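Local coordinates for structural protein (unclassified Rudivirus, PDB 6WQ0), which self-assembles into the helical nucleocapsid of a rod-shaped archaeal virus, wrapping around the DNA and holding it in the A-form, at the interface of chains A and B and the interface of chains A and C. Residues are numbered along the deposited sequence; one frame, centred on the assembly and turned at random. Chains: chain A/B/C, Structural protein.

Contact 1: the interface of chains A and B. Residues chain A 26, 28-29, 32; chain B 26, 28-29, 32.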
loop_
_atom_site.group_PDB
_atom_site.type_symbol
_atom_site.label_atom_id
_atom_site.label_comp_id
_atom_site.label_asym_id
_atom_site.label_seq_id
_atom_site.Cartn_x
_atom_site.Cartn_y
_atom_site.Cartn_z
ATOM N N ASN A 26 -53.017 11.337 0.745
ATOM C CA ASN A 26 -51.740 10.642 0.769
ATOM C C ASN A 26 -51.524 9.932 -0.565
ATOM O O ASN A 26 -52.479 9.412 -1.149
ATOM C CB ASN A 26 -51.725 9.632 1.919
ATOM C CG ASN A 26 -50.333 9.332 2.432
ATOM O OD1 ASN A 26 -49.670 8.412 1.964
ATOM N ND2 ASN A 26 -49.897 10.092 3.422
ATOM N N THR A 28 -49.880 7.040 -1.212
ATOM C CA THR A 28 -50.061 5.600 -1.088
ATOM C C THR A 28 -51.516 5.239 -0.827
ATOM O O THR A 28 -52.030 4.279 -1.406
ATOM C CB THR A 28 -49.163 5.055 0.019
ATOM O OG1 THR A 28 -47.793 5.311 -0.311
ATOM C CG2 THR A 28 -49.362 3.559 0.186
ATOM N N VAL A 29 -52.204 6.002 0.021
ATOM C CA VAL A 29 -53.596 5.691 0.341
ATOM C C VAL A 29 -54.457 5.759 -0.915
ATOM O O VAL A 29 -55.126 4.786 -1.288
ATOM C CB VAL A 29 -54.119 6.634 1.440
ATOM C CG1 VAL A 29 -55.600 6.423 1.658
ATOM C CG2 VAL A 29 -53.362 6.402 2.730
ATOM N N THR A 32 -53.376 3.107 -3.662
ATOM C CA THR A 32 -53.773 1.741 -3.347
ATOM C C THR A 32 -55.275 1.554 -3.496
ATOM O O THR A 32 -55.729 0.579 -4.103
ATOM C CB THR A 32 -53.323 1.387 -1.929
ATOM O OG1 THR A 32 -51.940 1.713 -1.774
ATOM C CG2 THR A 32 -53.512 -0.087 -1.658
ATOM N N ASN B 26 -53.110 -2.643 3.791
ATOM C CA ASN B 26 -51.809 -2.028 3.606
ATOM C C ASN B 26 -51.400 -1.307 4.888
ATOM O O ASN B 26 -52.254 -0.736 5.575
ATOM C CB ASN B 26 -51.868 -1.046 2.433
ATOM C CG ASN B 26 -50.526 -0.824 1.779
ATOM O OD1 ASN B 26 -49.760 0.041 2.187
ATOM N ND2 ASN B 26 -50.244 -1.592 0.741
ATOM N N THR B 28 -49.587 1.507 5.334
ATOM C CA THR B 28 -49.701 2.956 5.234
ATOM C C THR B 28 -51.157 3.400 5.191
ATOM O O THR B 28 -51.518 4.396 5.823
ATOM C CB THR B 28 -48.946 3.446 4.001
ATOM O OG1 THR B 28 -47.592 2.984 4.059
ATOM C CG2 THR B 28 -48.952 4.962 3.924
ATOM N N VAL B 29 -52.012 2.658 4.488
ATOM C CA VAL B 29 -53.417 3.045 4.361
ATOM C C VAL B 29 -54.101 3.026 5.722
ATOM O O VAL B 29 -54.682 4.027 6.165
ATOM C CB VAL B 29 -54.137 2.129 3.355
ATOM C CG1 VAL B 29 -55.601 2.500 3.240
ATOM C CG2 VAL B 29 -53.471 2.207 2.004
ATOM N N THR B 32 -52.536 5.610 8.239
ATOM C CA THR B 32 -52.914 6.986 7.948
ATOM C C THR B 32 -54.363 7.259 8.327
ATOM O O THR B 32 -54.658 8.241 9.018
ATOM C CB THR B 32 -52.672 7.276 6.466
ATOM O OG1 THR B 32 -51.368 6.811 6.107
ATOM C CG2 THR B 32 -52.764 8.760 6.174
#

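Contact 2: the interface of chains A and C. Residues chain A 45, 49-50, 53, 57; chain C 9-10, 13.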
loop_
_atom_site.group_PDB
_atom_site.type_symbol
_atom_site.label_atom_id
_atom_site.label_comp_id
_atom_site.label_asym_id
_atom_site.label_seq_id
_atom_site.Cartn_x
_atom_site.Cartn_y
_atom_site.Cartn_z
ATOM N N PHE A 45 -69.367 0.336 -14.517
ATOM C CA PHE A 45 -69.578 1.246 -15.636
ATOM C C PHE A 45 -70.103 0.498 -16.855
ATOM O O PHE A 45 -71.117 0.883 -17.452
ATOM C CB PHE A 45 -68.267 1.967 -15.953
ATOM C CG PHE A 45 -68.437 3.210 -16.767
ATOM C CD1 PHE A 45 -68.623 4.433 -16.158
ATOM C CD2 PHE A 45 -68.402 3.158 -18.144
ATOM C CE1 PHE A 45 -68.777 5.572 -16.908
ATOM C CE2 PHE A 45 -68.553 4.295 -18.896
ATOM C CZ PHE A 45 -68.739 5.503 -18.279
ATOM N N VAL A 49 -73.900 1.862 -17.912
ATOM C CA VAL A 49 -73.991 3.064 -18.745
ATOM C C VAL A 49 -74.693 2.848 -20.091
ATOM O O VAL A 49 -75.378 3.772 -20.560
ATOM C CB VAL A 49 -72.596 3.681 -18.939
ATOM C CG1 VAL A 49 -72.665 4.931 -19.790
ATOM C CG2 VAL A 49 -72.005 4.018 -17.592
ATOM N N PRO A 50 -74.572 1.684 -20.759
ATOM C CA PRO A 50 -75.291 1.509 -22.038
ATOM C C PRO A 50 -76.784 1.808 -21.987
ATOM O O PRO A 50 -77.331 2.394 -22.936
ATOM C CB PRO A 50 -75.025 0.038 -22.367
ATOM C CG PRO A 50 -73.723 -0.238 -21.782
ATOM C CD PRO A 50 -73.603 0.591 -20.548
ATOM N N THR A 53 -76.902 5.647 -22.289
ATOM C CA THR A 53 -76.504 6.166 -23.594
ATOM C C THR A 53 -77.592 5.929 -24.637
ATOM O O THR A 53 -77.878 6.806 -25.468
ATOM C CB THR A 53 -75.196 5.522 -24.038
ATOM O OG1 THR A 53 -75.371 4.106 -24.123
ATOM C CG2 THR A 53 -74.097 5.817 -23.051
ATOM N N GLU A 57 -79.732 8.733 -26.907
ATOM C CA GLU A 57 -79.893 8.759 -28.361
ATOM C C GLU A 57 -81.365 8.727 -28.774
ATOM O O GLU A 57 -81.785 9.479 -29.667
ATOM C CB GLU A 57 -79.127 7.596 -28.978
ATOM C CG GLU A 57 -77.646 7.648 -28.664
ATOM C CD GLU A 57 -76.958 6.309 -28.806
ATOM O OE1 GLU A 57 -77.635 5.323 -29.162
ATOM O OE2 GLU A 57 -75.737 6.244 -28.554
ATOM N N SER C 9 -70.851 8.366 -28.052
ATOM C CA SER C 9 -71.495 7.078 -27.870
ATOM C C SER C 9 -70.935 6.390 -26.631
ATOM O O SER C 9 -70.084 6.930 -25.928
ATOM C CB SER C 9 -71.305 6.215 -29.111
ATOM O OG SER C 9 -69.934 6.077 -29.419
ATOM N N PHE C 10 -71.408 5.173 -26.357
ATOM C CA PHE C 10 -70.912 4.465 -25.184
ATOM C C PHE C 10 -69.428 4.149 -25.303
ATOM O O PHE C 10 -68.713 4.168 -24.299
ATOM C CB PHE C 10 -71.694 3.174 -24.940
ATOM C CG PHE C 10 -71.082 2.317 -23.880
ATOM C CD1 PHE C 10 -71.147 2.690 -22.555
ATOM C CD2 PHE C 10 -70.385 1.173 -24.210
ATOM C CE1 PHE C 10 -70.556 1.929 -21.583
ATOM C CE2 PHE C 10 -69.797 0.410 -23.234
ATOM C CZ PHE C 10 -69.884 0.789 -21.923
ATOM N N ARG C 13 -67.483 7.524 -24.535
ATOM C CA ARG C 13 -67.633 7.821 -23.116
ATOM C C ARG C 13 -66.809 6.870 -22.264
ATOM O O ARG C 13 -66.078 7.300 -21.367
ATOM C CB ARG C 13 -69.100 7.743 -22.710
ATOM C CG ARG C 13 -69.975 8.772 -23.339
ATOM C CD ARG C 13 -71.289 8.841 -22.619
ATOM N NE ARG C 13 -72.356 9.316 -23.485
ATOM C CZ ARG C 13 -73.567 9.636 -23.056
ATOM N NH1 ARG C 13 -73.863 9.529 -21.772
ATOM N NH2 ARG C 13 -74.481 10.058 -23.910
#

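Contact 1: the interface of chains A and B
A:Val29 and B:Val29 face each other at the centre of this homotypic helix contact, a compact example of how small beta-branched residues let two helices come close. The CG2 methyl of A:Val29 touches the backbone CA of B:Val29 at 3.7 Å, and in the twin contact the CG2 of B:Val29 reaches the CA of A:Val29. In both copies CG2 stands anti to the carbonyl carbon and beside the backbone N (chi1 173° in A:Val29, with CG1 anti to N), which turns it to the partner. The same methyl rests against the next turn of the opposite helix, where A:Val29 CG2 meets B:Thr32 CB at 3.9 Å.

Beside the valines the two Thr28 side chains meet at about a right angle, methyl against branch point: A:Thr28 CG2 lies 3.8 Å from B:Thr28 CB. Flanking them, the carboxamide of A:Asn26 meets the partner's Thr28 methyl at about a right angle, its OD1 4.0 Å from B:Thr28 CG2; its ND2 reaches towards B:Thr32 CG2 at 4.2 Å. No polar pair bonds across this patch, so the contact rests on shape and apolar surface.

Behind this first shell, the hydroxyl of A:Thr32 turns back into its own helix and gives a hydrogen bond to the carbonyl O of A:Thr28 (OG1 to O, 2.6 Å), the donor tilted about 30° from the carbonyl plane. That bond helps to fix the rotation of the side chain and uses its hydroxyl within the chain. Each Asn26 precedes helix 27-48, and its OD1 receives a weak bond from the Thr28 backbone N of the same chain. The patch thus joins two subunits through the starts of their long helices, as part of a two-fold interface in the filamentous capsid.

Contact 2: the interface of chains A and C
C:Phe10 lays its ring against the turn formed by A:Val49 and A:Pro50, and this aromatic contact illustrates how a proline at a helix start can serve as a docking surface. CG of A:Pro50 sits over one face of the C:Phe10 ring, 3.9 Å from the centroid, in a CH-pi contact. The neighbouring CD of A:Pro50 lies 3.5 Å from C:Phe10 CE1. With CG anti to the backbone N (chi1 171°), the phenyl group is carried out from helix 10-24 towards chain A.

Apolar contacts continue around the ring. A:Val49 places CG1 at the ring edge, in plane, while its CB approaches C:Phe10 CE1 at 3.8 Å. On its other branch, CG2 of A:Val49 sits over the face of A:Phe45 within the same chain, so one valine bridges the two aromatic rings. A:Phe45 itself touches C:Phe10 lightly through CE2, the side chains sliding past each other in opposite directions.

A second kind of packing sets a methyl on the flat guanidinium group. A:Thr53 CG2 lies over its centre, 3.9 Å from C:Arg13 CZ, and also touches C:Phe10 CB at 4.0 Å, linking the two parts of the contact; the arginine chain runs extended from CG to NE. A:Thr53 OG1, between the backbone N and the carbonyl carbon (chi1 60°), gives a hydrogen bond to the carbonyl O of A:Pro50 (2.9 Å) and also lies beside C:Phe10 CB.

A:Glu57 OE2 and C:Arg13 NH2 stand 6.1 Å apart, too far for a salt bridge, though opposite charges there might attract mildly. In the fold, chain A contributes the end of helix 27-48, the bend at A:Val49 and the first turns of helix 50-64, against the start of helix 10-24 of chain C.

About 33 Å separates the centres of contact 1 and contact 2, and in chain A helix 27-48 spans the distance: its first turns belong to contact 1, while its last turn and the start of helix 50-64 belong to contact 2. One helix therefore engages two different neighbours, chain B at one end and chain C at the other. Since every copy carries both surfaces and both interfaces are two-fold symmetric, each subunit can be tied to several others, in keeping with a continuous helical capsid, of which the deposited assembly holds 46 copies of the protein.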